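PDB 5UYT: Ice-binding protein from Flavobacteriaceae bacterium, which probably binds ice crystals through a right-handed beta-solenoid and so restrains their growth, as expected of an antifreeze member of the ice-binding protein family. Local coordinates for residues L6-N11 / A61-I66; L14-G19 / A185-G190; V33-A38 / M50-G55; K149-V154 / V167-A172; I173-G178 / I192-V197. One frame throughout, in Å; residues are numbered along the deposited sequence.

Interaction 1 of 5, residues L6-N11 / A61-I66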
loop_
_atom_site.group_PDB
_atom_site.type_symbol
_atom_site.label_atom_id
_atom_site.label_comp_id
_atom_site.label_asym_id
_atom_site.label_seq_id
_atom_site.Cartn_x
_atom_site.Cartn_y
_atom_site.Cartn_z
ATOM N N LEU A 6 6.015 21.357 -1.824
ATOM C CA LEU A 6 6.882 20.606 -0.919
ATOM C C LEU A 6 8.109 19.998 -1.606
ATOM O O LEU A 6 8.990 19.445 -0.934
ATOM C CB LEU A 6 6.083 19.484 -0.246
ATOM C CG LEU A 6 5.069 19.841 0.832
ATOM C CD1 LEU A 6 4.388 18.553 1.284
ATOM C CD2 LEU A 6 5.715 20.569 2.016
ATOM N N GLY A 7 8.137 20.061 -2.938
ATOM C CA GLY A 7 9.183 19.408 -3.735
ATOM C C GLY A 7 9.404 17.970 -3.317
ATOM O O GLY A 7 8.468 17.166 -3.344
ATOM N N ALA A 8 10.635 17.649 -2.916
ATOM C CA ALA A 8 11.015 16.259 -2.595
ATOM C C ALA A 8 10.436 15.786 -1.252
ATOM O O ALA A 8 10.260 14.586 -1.032
ATOM C CB ALA A 8 12.528 16.108 -2.609
ATOM N N ALA A 9 10.170 16.723 -0.347
ATOM C CA ALA A 9 9.501 16.372 0.897
ATOM C C ALA A 9 8.150 15.695 0.649
ATOM O O ALA A 9 7.684 14.896 1.490
ATOM C CB ALA A 9 9.321 17.605 1.771
ATOM N N ALA A 10 7.513 16.001 -0.488
ATOM C CA ALA A 10 6.229 15.342 -0.859
ATOM C C ALA A 10 6.282 13.810 -0.871
ATOM O O ALA A 10 5.246 13.152 -0.697
ATOM C CB ALA A 10 5.730 15.857 -2.209
ATOM N N ASN A 11 7.473 13.234 -1.100
ATOM C CA ASN A 11 7.634 11.762 -1.155
ATOM C C ASN A 11 7.376 11.080 0.177
ATOM O O ASN A 11 7.146 9.877 0.231
ATOM C CB ASN A 11 9.049 11.399 -1.643
ATOM C CG ASN A 11 9.303 11.845 -3.068
ATOM O OD1 ASN A 11 8.492 11.615 -3.960
ATOM N ND2 ASN A 11 10.426 12.479 -3.289
ATOM N N ALA A 61 15.102 17.635 2.955
ATOM C CA ALA A 61 15.485 18.667 3.926
ATOM C C ALA A 61 15.482 20.065 3.288
ATOM O O ALA A 61 14.958 21.020 3.884
ATOM C CB ALA A 61 16.847 18.355 4.540
ATOM N N ALA A 62 16.063 20.179 2.088
ATOM C CA ALA A 62 16.156 21.466 1.407
ATOM C C ALA A 62 14.786 21.958 0.970
ATOM O O ALA A 62 14.476 23.136 1.144
ATOM C CB ALA A 62 17.114 21.401 0.223
ATOM N N ASP A 63 13.963 21.053 0.427
ATOM C CA ASP A 63 12.634 21.430 -0.044
ATOM C C ASP A 63 11.656 21.707 1.096
ATOM O O ASP A 63 10.735 22.523 0.931
ATOM C CB ASP A 63 12.078 20.388 -1.030
ATOM C CG ASP A 63 12.872 20.355 -2.334
ATOM O OD1 ASP A 63 13.680 21.296 -2.556
ATOM O OD2 ASP A 63 12.717 19.396 -3.119
ATOM N N LEU A 64 11.859 21.061 2.248
ATOM C CA LEU A 64 11.010 21.328 3.427
ATOM C C LEU A 64 11.273 22.760 3.916
ATOM O O LEU A 64 10.345 23.477 4.299
ATOM C CB LEU A 64 11.247 20.324 4.567
ATOM C CG LEU A 64 10.451 20.560 5.870
ATOM C CD1 LEU A 64 8.952 20.611 5.607
ATOM C CD2 LEU A 64 10.760 19.497 6.915
ATOM N N LEU A 65 12.547 23.150 3.900
ATOM C CA LEU A 65 12.942 24.536 4.232
ATOM C C LEU A 65 12.250 25.571 3.332
ATOM O O LEU A 65 11.650 26.534 3.835
ATOM C CB LEU A 65 14.453 24.680 4.167
ATOM C CG LEU A 65 14.985 26.062 4.567
ATOM C CD1 LEU A 65 14.670 26.380 6.024
ATOM C CD2 LEU A 65 16.477 26.121 4.283
ATOM N N ILE A 66 12.333 25.366 2.016
ATOM C CA ILE A 66 11.652 26.219 1.031
ATOM C C ILE A 66 10.130 26.302 1.293
ATOM O O ILE A 66 9.565 27.415 1.282
ATOM C CB ILE A 66 11.915 25.723 -0.413
ATOM C CG1 ILE A 66 13.378 25.972 -0.809
ATOM C CG2 ILE A 66 10.997 26.426 -1.410
ATOM C CD1 ILE A 66 13.806 25.145 -2.005
#
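Helix 55-73, the long helix packed along the flank of the beta-solenoid, is tied by D63 to A8, where the N-terminal chain begins its 3-10 turn 8-11. The helix residue supplies the acceptor and the turn the donor: A8 N gives its hydrogen to D63 OD2 at 2.7 Å, with an N-H...O angle of 162°. OD2 receives it on the anti lone pair, the one pointing away from OD1. Chi1 of -67° sets CG beside the backbone N of D63; OD2 stands 3.6 Å from G7 CA, and CB of D63 comes to 3.2 Å from L6 O. That carbonyl also takes a weak bond from A9 N inside the turn. One residue further along the helix the contact becomes apolar. A9 CB faces L64 CB at 4.3 Å, while CD1 of L64 goes on to V167 and L186 of the solenoid wall, and L6 also touches L186. The case illustrates how a short bond from a backbone N-H to a carboxylate can help tie a helix to the N-terminal segment: the carboxylate satisfies an amide at the start of a 3-10 turn, where the aligned peptide dipoles would probably favour a negative charge.

Interaction 2 of 5, residues L14-G19 / A185-G190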
loop_
_atom_site.group_PDB
_atom_site.type_symbol
_atom_site.label_atom_id
_atom_site.label_comp_id
_atom_site.label_asym_id
_atom_site.label_seq_id
_atom_site.Cartn_x
_atom_site.Cartn_y
_atom_site.Cartn_z
ATOM N N LEU A 14 6.525 10.597 6.822
ATOM C CA LEU A 14 7.162 11.060 8.065
ATOM C C LEU A 14 8.589 11.461 7.711
ATOM O O LEU A 14 9.334 10.658 7.135
ATOM C CB LEU A 14 7.228 9.928 9.105
ATOM C CG LEU A 14 5.903 9.254 9.490
ATOM C CD1 LEU A 14 6.152 8.025 10.379
ATOM C CD2 LEU A 14 5.016 10.274 10.210
ATOM N N PHE A 15 8.974 12.687 8.050
ATOM C CA PHE A 15 10.322 13.129 7.741
ATOM C C PHE A 15 10.814 14.197 8.710
ATOM O O PHE A 15 10.086 15.146 9.020
ATOM C CB PHE A 15 10.431 13.677 6.311
ATOM C CG PHE A 15 11.783 14.278 6.017
ATOM C CD1 PHE A 15 12.863 13.456 5.713
ATOM C CD2 PHE A 15 11.990 15.650 6.092
ATOM C CE1 PHE A 15 14.118 13.996 5.481
ATOM C CE2 PHE A 15 13.248 16.206 5.863
ATOM C CZ PHE A 15 14.317 15.376 5.554
ATOM N N THR A 16 12.050 14.030 9.168
ATOM C CA THR A 16 12.738 15.114 9.879
ATOM C C THR A 16 14.098 15.407 9.261
ATOM O O THR A 16 14.830 14.501 8.834
ATOM C CB THR A 16 12.858 14.882 11.408
ATOM O OG1 THR A 16 13.490 16.028 11.991
ATOM C CG2 THR A 16 13.685 13.638 11.769
ATOM N N THR A 17 14.413 16.689 9.190
ATOM C CA THR A 17 15.716 17.139 8.736
ATOM C C THR A 17 16.814 16.715 9.729
ATOM O O THR A 17 17.962 16.463 9.343
ATOM C CB THR A 17 15.653 18.663 8.505
ATOM O OG1 THR A 17 14.834 18.881 7.349
ATOM C CG2 THR A 17 17.051 19.301 8.308
ATOM N N ALA A 18 16.459 16.606 11.006
ATOM C CA ALA A 18 17.435 16.215 12.018
ATOM C C ALA A 18 16.744 15.644 13.247
ATOM O O ALA A 18 15.970 16.334 13.911
ATOM C CB ALA A 18 18.326 17.392 12.396
ATOM N N GLY A 19 17.024 14.381 13.544
ATOM C CA GLY A 19 16.516 13.753 14.755
ATOM C C GLY A 19 16.109 12.315 14.537
ATOM O O GLY A 19 16.110 11.826 13.412
ATOM N N ALA A 185 3.794 14.255 8.502
ATOM C CA ALA A 185 4.462 14.858 9.657
ATOM C C ALA A 185 5.892 15.166 9.243
ATOM O O ALA A 185 6.679 14.257 8.958
ATOM C CB ALA A 185 4.413 13.930 10.884
ATOM N N LEU A 186 6.188 16.461 9.164
ATOM C CA LEU A 186 7.463 16.972 8.676
ATOM C C LEU A 186 8.048 17.929 9.708
ATOM O O LEU A 186 7.372 18.881 10.106
ATOM C CB LEU A 186 7.243 17.746 7.364
ATOM C CG LEU A 186 6.461 17.048 6.234
ATOM C CD1 LEU A 186 6.148 18.065 5.139
ATOM C CD2 LEU A 186 7.245 15.867 5.674
ATOM N N SER A 187 9.295 17.688 10.116
ATOM C CA SER A 187 10.021 18.615 11.015
ATOM C C SER A 187 11.286 19.182 10.367
ATOM O O SER A 187 12.068 18.443 9.757
ATOM C CB SER A 187 10.398 17.931 12.333
ATOM O OG SER A 187 11.237 18.795 13.139
ATOM N N THR A 188 11.514 20.490 10.544
ATOM C CA THR A 188 12.732 21.159 10.047
ATOM C C THR A 188 13.954 20.885 10.921
ATOM O O THR A 188 15.063 21.208 10.527
ATOM C CB THR A 188 12.557 22.686 9.952
ATOM O OG1 THR A 188 12.202 23.185 11.242
ATOM C CG2 THR A 188 11.458 23.043 8.964
ATOM N N THR A 189 13.717 20.365 12.128
ATOM C CA THR A 189 14.664 19.582 12.960
ATOM C C THR A 189 13.919 19.310 14.268
ATOM O O THR A 189 13.243 20.211 14.812
ATOM C CB THR A 189 16.146 20.140 13.212
ATOM O OG1 THR A 189 16.369 20.450 14.592
ATOM C CG2 THR A 189 16.584 21.265 12.323
ATOM N N GLY A 190 14.024 18.069 14.738
ATOM C CA GLY A 190 13.298 17.560 15.893
ATOM C C GLY A 190 12.913 16.105 15.680
ATOM O O GLY A 190 12.715 15.668 14.536
#
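F15 and L186 lie on one face of a parallel beta-ladder in the solenoid, beneath helix 55-73, while L14, T16, A185 and S187 point to the other face. On the helix side CD2 of L186 approaches CB of F15 to 3.9 Å, and the F15 ring continues toward T57 and A60. On the reverse side the L14 branch CD2 lies 3.8 Å from A185 CB. Backbone bonds hold the two strands in step, S187 N to F15 O among them. Beyond T16 the strands give way to loops that still run together, and a hydroxyl takes over. With OG1 anti to the backbone N (chi1 -177°), T16 donates to G190 O at 2.7 Å, approaching at a C=O...O angle of 141° and tilted 18° from the carbonyl plane. The same OG1 accepts from A18 N at 3.2 Å, an ST turn, and thus serves both loops at once. T17 lays CB against T188 O at 3.3 Å. The ladder closes a long chain excursion: strand 12-16 is slotted between strands 32-35 and 180-187, far apart in sequence. Past the strands, A18 CB meets T189 CB at 3.6 Å, and G190 N donates to A18 O at 2.7 Å.

Interaction 3 of 5, residues V33-A38 / M50-G55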
loop_
_atom_site.group_PDB
_atom_site.type_symbol
_atom_site.label_atom_id
_atom_site.label_comp_id
_atom_site.label_asym_id
_atom_site.label_seq_id
_atom_site.Cartn_x
_atom_site.Cartn_y
_atom_site.Cartn_z
ATOM N N VAL A 33 9.637 7.206 4.783
ATOM C CA VAL A 33 9.879 7.511 6.198
ATOM C C VAL A 33 11.367 7.780 6.324
ATOM O O VAL A 33 12.192 6.990 5.857
ATOM C CB VAL A 33 9.510 6.301 7.096
ATOM C CG1 VAL A 33 9.968 6.529 8.549
ATOM C CG2 VAL A 33 8.006 6.017 7.025
ATOM N N GLY A 34 11.742 8.879 6.954
ATOM C CA GLY A 34 13.162 9.112 7.038
ATOM C C GLY A 34 13.636 10.260 7.877
ATOM O O GLY A 34 12.839 11.055 8.403
ATOM N N THR A 35 14.956 10.326 7.990
ATOM C CA THR A 35 15.626 11.411 8.681
ATOM C C THR A 35 16.945 11.685 7.965
ATOM O O THR A 35 17.615 10.768 7.485
ATOM C CB THR A 35 15.837 11.075 10.179
ATOM O OG1 THR A 35 16.933 11.840 10.704
ATOM C CG2 THR A 35 16.104 9.554 10.374
ATOM N N ASN A 36 17.327 12.951 7.892
ATOM C CA ASN A 36 18.523 13.322 7.165
ATOM C C ASN A 36 19.817 13.176 7.979
ATOM O O ASN A 36 20.901 13.476 7.473
ATOM C CB ASN A 36 18.370 14.744 6.600
ATOM C CG ASN A 36 19.470 15.099 5.625
ATOM O OD1 ASN A 36 20.083 16.171 5.705
ATOM N ND2 ASN A 36 19.761 14.185 4.730
ATOM N N ASN A 37 19.715 12.721 9.234
ATOM C CA ASN A 37 20.904 12.533 10.064
ATOM C C ASN A 37 20.933 11.311 10.992
ATOM O O ASN A 37 21.806 11.226 11.861
ATOM C CB ASN A 37 21.205 13.815 10.881
ATOM C CG ASN A 37 20.308 13.960 12.104
ATOM O OD1 ASN A 37 19.250 13.302 12.226
ATOM N ND2 ASN A 37 20.733 14.830 13.033
ATOM N N ALA A 38 19.987 10.393 10.824
ATOM C CA ALA A 38 19.928 9.183 11.645
ATOM C C ALA A 38 19.250 8.079 10.845
ATOM O O ALA A 38 19.163 8.180 9.615
ATOM C CB ALA A 38 19.197 9.452 12.962
ATOM N N MET A 50 12.352 3.320 3.287
ATOM C CA MET A 50 13.038 3.799 4.502
ATOM C C MET A 50 14.292 4.554 4.077
ATOM O O MET A 50 15.264 3.933 3.646
ATOM C CB MET A 50 13.367 2.613 5.444
ATOM C CG MET A 50 12.147 1.740 5.786
ATOM S SD MET A 50 10.730 2.637 6.467
ATOM C CE MET A 50 11.415 3.236 8.021
ATOM N N GLN A 51 14.282 5.893 4.196
ATOM C CA GLN A 51 15.370 6.749 3.711
ATOM C C GLN A 51 16.157 7.312 4.896
ATOM O O GLN A 51 15.602 8.089 5.675
ATOM C CB GLN A 51 14.807 7.943 2.915
ATOM C CG GLN A 51 13.804 7.602 1.814
ATOM C CD GLN A 51 14.488 7.120 0.542
ATOM O OE1 GLN A 51 15.639 6.699 0.566
ATOM N NE2 GLN A 51 13.750 7.117 -0.558
ATOM N N ASP A 52 17.418 6.910 5.041
ATOM C CA ASP A 52 18.237 7.307 6.205
ATOM C C ASP A 52 19.501 7.995 5.712
ATOM O O ASP A 52 20.321 7.355 5.066
ATOM C CB ASP A 52 18.608 6.075 7.061
ATOM C CG ASP A 52 17.366 5.328 7.611
ATOM O OD1 ASP A 52 16.392 6.009 8.064
ATOM O OD2 ASP A 52 17.380 4.063 7.594
ATOM N N SER A 53 19.621 9.296 5.979
ATOM C CA SER A 53 20.866 10.059 5.746
ATOM C C SER A 53 21.455 9.847 4.346
ATOM O O SER A 53 22.593 9.412 4.206
ATOM C CB SER A 53 21.914 9.720 6.821
ATOM O OG SER A 53 21.371 9.889 8.127
ATOM N N ASN A 54 20.674 10.157 3.316
ATOM C CA ASN A 54 21.087 9.895 1.931
ATOM C C ASN A 54 20.662 11.036 1.022
ATOM O O ASN A 54 20.239 12.086 1.509
ATOM C CB ASN A 54 20.544 8.533 1.440
ATOM C CG ASN A 54 19.023 8.432 1.516
ATOM O OD1 ASN A 54 18.320 9.431 1.673
ATOM N ND2 ASN A 54 18.512 7.215 1.383
ATOM N N GLY A 55 20.782 10.844 -0.293
ATOM C CA GLY A 55 20.417 11.886 -1.257
ATOM C C GLY A 55 18.938 12.253 -1.220
ATOM O O GLY A 55 18.585 13.420 -1.384
HETATM O O HOH W 1 13.889 5.446 7.588
#
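V33, S53 and M50 bury the most surface where strands 33-35 and 50-52 of the solenoid run side by side, parallel to within 4°. V33 and M50 point the same way from the sheet. The methionine chain is bent at both chi2 and chi3, which brings its methyl alongside the valine: CE lies 3.6 Å from V33 CG1, and SD also comes near V33 CB. M50 touches L296 as well, a residue of the second ice-binding-like region, which places this pair close to the meeting of the two. S53 lies at the other end of the ladder. Its N donates to T35 O at 2.9 Å, and its hydroxyl reaches forward to the loop after strand 33-35, donating to A38 O at 3.2 Å, tilted 24° from that carbonyl plane. At the V33 end the carbonyl V33 O has two donors, Q51 N at 2.9 Å and a water, likewise at 2.9 Å. The water passes its other hydrogen to D52 OD1 at 2.6 Å, an oxygen that also accepts from S40 N. Different chemistry therefore works at the two ends: apolar packing of M50 against V33 at the start, and at the finish a hydroxyl that holds the outgoing loop. The bridging water links a main-chain carbonyl to a carboxylate, and the hydrogen it gives to OD1, with that of S40 N, would help offset the negative charge of D52.

Interaction 4 of 5, residues K149-V154 / V167-A172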
loop_
_atom_site.group_PDB
_atom_site.type_symbol
_atom_site.label_atom_id
_atom_site.label_comp_id
_atom_site.label_asym_id
_atom_site.label_seq_id
_atom_site.Cartn_x
_atom_site.Cartn_y
_atom_site.Cartn_z
ATOM N N LYS A 149 1.766 25.311 9.951
ATOM C CA LYS A 149 3.120 25.776 10.227
ATOM C C LYS A 149 3.241 26.027 11.724
ATOM O O LYS A 149 2.785 27.067 12.232
ATOM C CB LYS A 149 3.400 27.052 9.442
ATOM C CG LYS A 149 4.818 27.583 9.621
ATOM C CD LYS A 149 4.909 29.083 9.337
ATOM C CE LYS A 149 4.128 29.939 10.340
ATOM N NZ LYS A 149 4.281 29.573 11.788
ATOM N N VAL A 150 3.860 25.079 12.427
ATOM C CA VAL A 150 3.827 25.064 13.897
ATOM C C VAL A 150 5.180 25.426 14.524
ATOM O O VAL A 150 6.169 24.694 14.345
ATOM C CB VAL A 150 3.347 23.700 14.465
ATOM C CG1 VAL A 150 3.123 23.809 15.979
ATOM C CG2 VAL A 150 2.060 23.231 13.772
ATOM N N GLU A 151 5.209 26.529 15.278
ATOM C CA GLU A 151 6.444 26.983 15.949
ATOM C C GLU A 151 6.527 26.391 17.350
ATOM O O GLU A 151 6.581 27.128 18.356
ATOM C CB GLU A 151 6.503 28.516 16.047
ATOM C CG GLU A 151 6.255 29.262 14.746
ATOM C CD GLU A 151 7.282 28.956 13.677
ATOM O OE1 GLU A 151 8.428 28.604 14.032
ATOM O OE2 GLU A 151 6.922 29.069 12.484
ATOM N N GLY A 152 6.526 25.066 17.425
ATOM C CA GLY A 152 6.587 24.395 18.722
ATOM C C GLY A 152 6.175 22.940 18.617
ATOM O O GLY A 152 5.830 22.456 17.529
ATOM N N LEU A 153 6.206 22.245 19.752
ATOM C CA LEU A 153 5.880 20.799 19.776
ATOM C C LEU A 153 4.496 20.480 19.176
ATOM O O LEU A 153 3.501 21.120 19.543
ATOM C CB LEU A 153 5.949 20.290 21.232
ATOM C CG LEU A 153 5.425 18.874 21.510
ATOM C CD1 LEU A 153 6.359 17.828 20.920
ATOM C CD2 LEU A 153 5.227 18.640 23.008
ATOM N N VAL A 154 4.443 19.501 18.263
ATOM C CA VAL A 154 3.182 18.977 17.756
ATOM C C VAL A 154 2.905 17.697 18.544
ATOM O O VAL A 154 3.701 16.753 18.497
ATOM C CB VAL A 154 3.221 18.685 16.238
ATOM C CG1 VAL A 154 1.895 18.070 15.786
ATOM C CG2 VAL A 154 3.495 19.960 15.456
ATOM N N VAL A 167 3.863 20.791 9.598
ATOM C CA VAL A 167 5.255 21.214 9.517
ATOM C C VAL A 167 5.657 21.820 10.859
ATOM O O VAL A 167 5.254 22.942 11.192
ATOM C CB VAL A 167 5.484 22.275 8.402
ATOM C CG1 VAL A 167 6.941 22.747 8.374
ATOM C CG2 VAL A 167 5.062 21.736 7.050
ATOM N N ALA A 168 6.457 21.083 11.625
ATOM C CA ALA A 168 6.925 21.580 12.914
ATOM C C ALA A 168 8.281 22.214 12.700
ATOM O O ALA A 168 9.205 21.553 12.231
ATOM C CB ALA A 168 7.013 20.446 13.929
ATOM N N ASN A 169 8.402 23.507 13.031
ATOM C CA ASN A 169 9.652 24.211 12.868
ATOM C C ASN A 169 10.463 24.168 14.150
ATOM O O ASN A 169 10.033 24.715 15.182
ATOM C CB ASN A 169 9.395 25.686 12.510
ATOM C CG ASN A 169 10.642 26.394 12.032
ATOM O OD1 ASN A 169 11.456 25.808 11.319
ATOM N ND2 ASN A 169 10.806 27.670 12.426
ATOM N N ASN A 170 11.638 23.548 14.071
ATOM C CA ASN A 170 12.544 23.419 15.216
ATOM C C ASN A 170 11.819 22.870 16.434
ATOM O O ASN A 170 11.977 23.375 17.549
ATOM C CB ASN A 170 13.241 24.744 15.528
ATOM C CG ASN A 170 14.061 25.234 14.361
ATOM O OD1 ASN A 170 13.985 26.390 14.001
ATOM N ND2 ASN A 170 14.826 24.341 13.743
ATOM N N ALA A 171 11.014 21.828 16.195
ATOM C CA ALA A 171 10.297 21.121 17.260
ATOM C C ALA A 171 10.023 19.670 16.894
ATOM O O ALA A 171 10.102 19.294 15.722
ATOM C CB ALA A 171 8.978 21.824 17.575
ATOM N N ALA A 172 9.704 18.865 17.908
ATOM C CA ALA A 172 9.370 17.445 17.705
ATOM C C ALA A 172 7.897 17.260 17.326
ATOM O O ALA A 172 7.074 18.188 17.459
ATOM C CB ALA A 172 9.718 16.636 18.959
#
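E151 and N169 meet at the corner where two successive coils of the solenoid leave their sheet, their side chains lying side by side and pointing the same way. N169 ND2 donates to E151 OE1 at 3.0 Å, with an N-H...O angle of 166°. The acceptor lies in the amide plane, and the carboxylate uses the syn lone pair of OE1, although the two flat groups stand 81° apart. N169 CG is anti to its backbone N (chi1 -167°), while the E151 chain, bent at chi2, turns its carboxylate toward the asparagine. Just inside this pair the backbones are joined: V150 N donates to V167 O, and N169 N to V150 O, both at 2.8 Å. V150 O also takes a weak bond from G152 N, which closes an inverse gamma turn centred on E151. After the corner, V154 N finds A172 O at 3.0 Å.

The second shell fixes both polar ends. K149 NZ makes a salt bridge to E151 OE2 at 2.8 Å, on the anti lone pair of that oxygen, and Y68 OH bonds to OE2 too; Q124 OE1 holds the same lysine nitrogen. On the other side N169 OD1 bonds to T188 OG1, so neither end of the amide lacks a partner. Outward again, helix 55-73 covers K149 and V167 through Y68, N72 and L71. Past the corner V154 CG2 meets A168 CB at 3.9 Å, and both residues touch I173 of strand 173-175, while strands 119-123 and 180-187 continue the stack outward.

Interaction 5 of 5, residues I173-G178 / I192-V197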
loop_
_atom_site.group_PDB
_atom_site.type_symbol
_atom_site.label_atom_id
_atom_site.label_comp_id
_atom_site.label_asym_id
_atom_site.label_seq_id
_atom_site.Cartn_x
_atom_site.Cartn_y
_atom_site.Cartn_z
ATOM N N ILE A 173 7.584 16.068 16.826
ATOM C CA ILE A 173 6.216 15.663 16.555
ATOM C C ILE A 173 5.961 14.340 17.261
ATOM O O ILE A 173 6.759 13.407 17.141
ATOM C CB ILE A 173 5.951 15.497 15.034
ATOM C CG1 ILE A 173 6.303 16.801 14.297
ATOM C CG2 ILE A 173 4.478 15.088 14.789
ATOM C CD1 ILE A 173 6.187 16.707 12.781
ATOM N N VAL A 174 4.849 14.258 17.984
ATOM C CA VAL A 174 4.510 13.061 18.730
ATOM C C VAL A 174 3.066 12.705 18.341
ATOM O O VAL A 174 2.142 13.513 18.556
ATOM C CB VAL A 174 4.613 13.268 20.264
ATOM C CG1 VAL A 174 4.223 11.982 20.997
ATOM C CG2 VAL A 174 6.015 13.731 20.689
ATOM N N LEU A 175 2.889 11.503 17.786
ATOM C CA LEU A 175 1.584 11.027 17.355
ATOM C C LEU A 175 1.235 9.831 18.209
ATOM O O LEU A 175 1.863 8.781 18.108
ATOM C CB LEU A 175 1.609 10.648 15.861
ATOM C CG LEU A 175 2.053 11.743 14.874
ATOM C CD1 LEU A 175 1.864 11.220 13.457
ATOM C CD2 LEU A 175 1.310 13.059 15.081
ATOM N N GLN A 176 0.236 10.000 19.060
ATOM C CA GLN A 176 -0.096 8.992 20.053
ATOM C C GLN A 176 -0.968 7.871 19.460
ATOM O O GLN A 176 -1.358 7.945 18.297
ATOM C CB GLN A 176 -0.788 9.674 21.233
ATOM C CG GLN A 176 0.114 10.582 22.075
ATOM C CD GLN A 176 -0.596 11.129 23.300
ATOM O OE1 GLN A 176 -1.207 10.368 24.061
ATOM N NE2 GLN A 176 -0.528 12.452 23.506
ATOM N N SER A 177 -1.256 6.850 20.273
ATOM C CA SER A 177 -1.971 5.651 19.862
ATOM C C SER A 177 -3.208 5.977 19.019
ATOM O O SER A 177 -4.076 6.736 19.453
ATOM C CB SER A 177 -2.378 4.863 21.114
ATOM O OG SER A 177 -3.180 3.753 20.742
ATOM N N GLY A 178 -3.273 5.421 17.807
ATOM C CA GLY A 178 -4.493 5.467 16.995
ATOM C C GLY A 178 -4.693 6.737 16.187
ATOM O O GLY A 178 -5.741 6.896 15.532
ATOM N N ILE A 192 10.685 12.531 15.615
ATOM C CA ILE A 192 9.307 12.139 15.316
ATOM C C ILE A 192 9.045 10.821 16.042
ATOM O O ILE A 192 9.777 9.853 15.854
ATOM C CB ILE A 192 9.065 11.988 13.790
ATOM C CG1 ILE A 192 9.270 13.345 13.097
ATOM C CG2 ILE A 192 7.662 11.406 13.523
ATOM C CD1 ILE A 192 9.305 13.304 11.576
ATOM N N THR A 193 7.993 10.779 16.854
ATOM C CA THR A 193 7.672 9.586 17.634
ATOM C C THR A 193 6.236 9.206 17.320
ATOM O O THR A 193 5.317 10.020 17.521
ATOM C CB THR A 193 7.795 9.894 19.144
ATOM O OG1 THR A 193 9.108 10.374 19.419
ATOM C CG2 THR A 193 7.532 8.637 19.996
ATOM N N VAL A 194 6.022 8.000 16.786
ATOM C CA VAL A 194 4.669 7.561 16.481
ATOM C C VAL A 194 4.381 6.223 17.173
ATOM O O VAL A 194 5.270 5.406 17.338
ATOM C CB VAL A 194 4.408 7.473 14.948
ATOM C CG1 VAL A 194 4.691 8.819 14.290
ATOM C CG2 VAL A 194 5.226 6.345 14.286
ATOM N N THR A 195 3.147 6.008 17.591
ATOM C CA THR A 195 2.808 4.757 18.272
ATOM C C THR A 195 1.446 4.289 17.748
ATOM O O THR A 195 0.423 4.930 17.996
ATOM C CB THR A 195 2.841 4.913 19.829
ATOM O OG1 THR A 195 1.900 5.908 20.219
ATOM C CG2 THR A 195 4.195 5.402 20.310
ATOM N N GLY A 196 1.433 3.183 17.004
ATOM C CA GLY A 196 0.192 2.593 16.527
ATOM C C GLY A 196 -0.616 3.555 15.665
ATOM O O GLY A 196 -1.823 3.708 15.865
ATOM N N VAL A 197 0.038 4.189 14.689
ATOM C CA VAL A 197 -0.631 5.214 13.903
ATOM C C VAL A 197 -0.974 4.748 12.489
ATOM O O VAL A 197 -0.472 3.735 12.012
ATOM C CB VAL A 197 0.185 6.515 13.814
ATOM C CG1 VAL A 197 0.516 7.001 15.220
ATOM C CG2 VAL A 197 1.463 6.300 12.998
HETATM O O HOH W 2 9.115 13.117 18.910
#
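I173 O is gripped by two donors: T193 N at 2.9 Å, across the ladder, and a water at 3.0 Å. The water also lies 2.8 Å from T193 OG1, which chi1 of -57° sets beside the threonine's own backbone N. It thus joins the first carbonyl of one strand to the hydroxyl of its neighbour, on the face that V174 and T193 share. The two strands, 173-175 and 192-195, run within 1° of each other, a parallel beta-ladder of the solenoid, and the ladder continues with L175 N donating to T193 O. The reverse face is apolar. L175 and V194 point the same way, with L175 CD1 3.8 Å from V194 CG1, and V197 CG1 comes to 3.9 Å from L175 CB. Past the strands the loops stay paired, since G178 N donates to G196 O at 3.0 Å, although it sits well above that carbonyl plane (49° out of it). Regular faces of this kind are where many solenoid antifreeze proteins meet ice, though this contact alone does not assign that role. Within the seven-strand parallel sheet, strand 154-156 continues beside 173-175, meeting V174 and L175, and strand 21-24 lies beyond 192-195, touching V194 and T195.

From the N terminus, interaction 1 closes the first loop, bringing residues 6-11 to helix 55-73. Interaction 3 is nested within it, joining two coils before that helix begins. Interaction 2 opens inside the same loop but closes only at 185-190, so it crosses interaction 1 and draws the early strand 12-16 to a late one. Interactions 3 and 4 both lie inside its long span, while interaction 5 starts within that span and ends beyond it, crossing it. Interactions 4 and 5 follow in series. Together they tie the flanking helix, the wall beneath it and the seven-strand face into one solenoid, with interaction 2 touching all the other four.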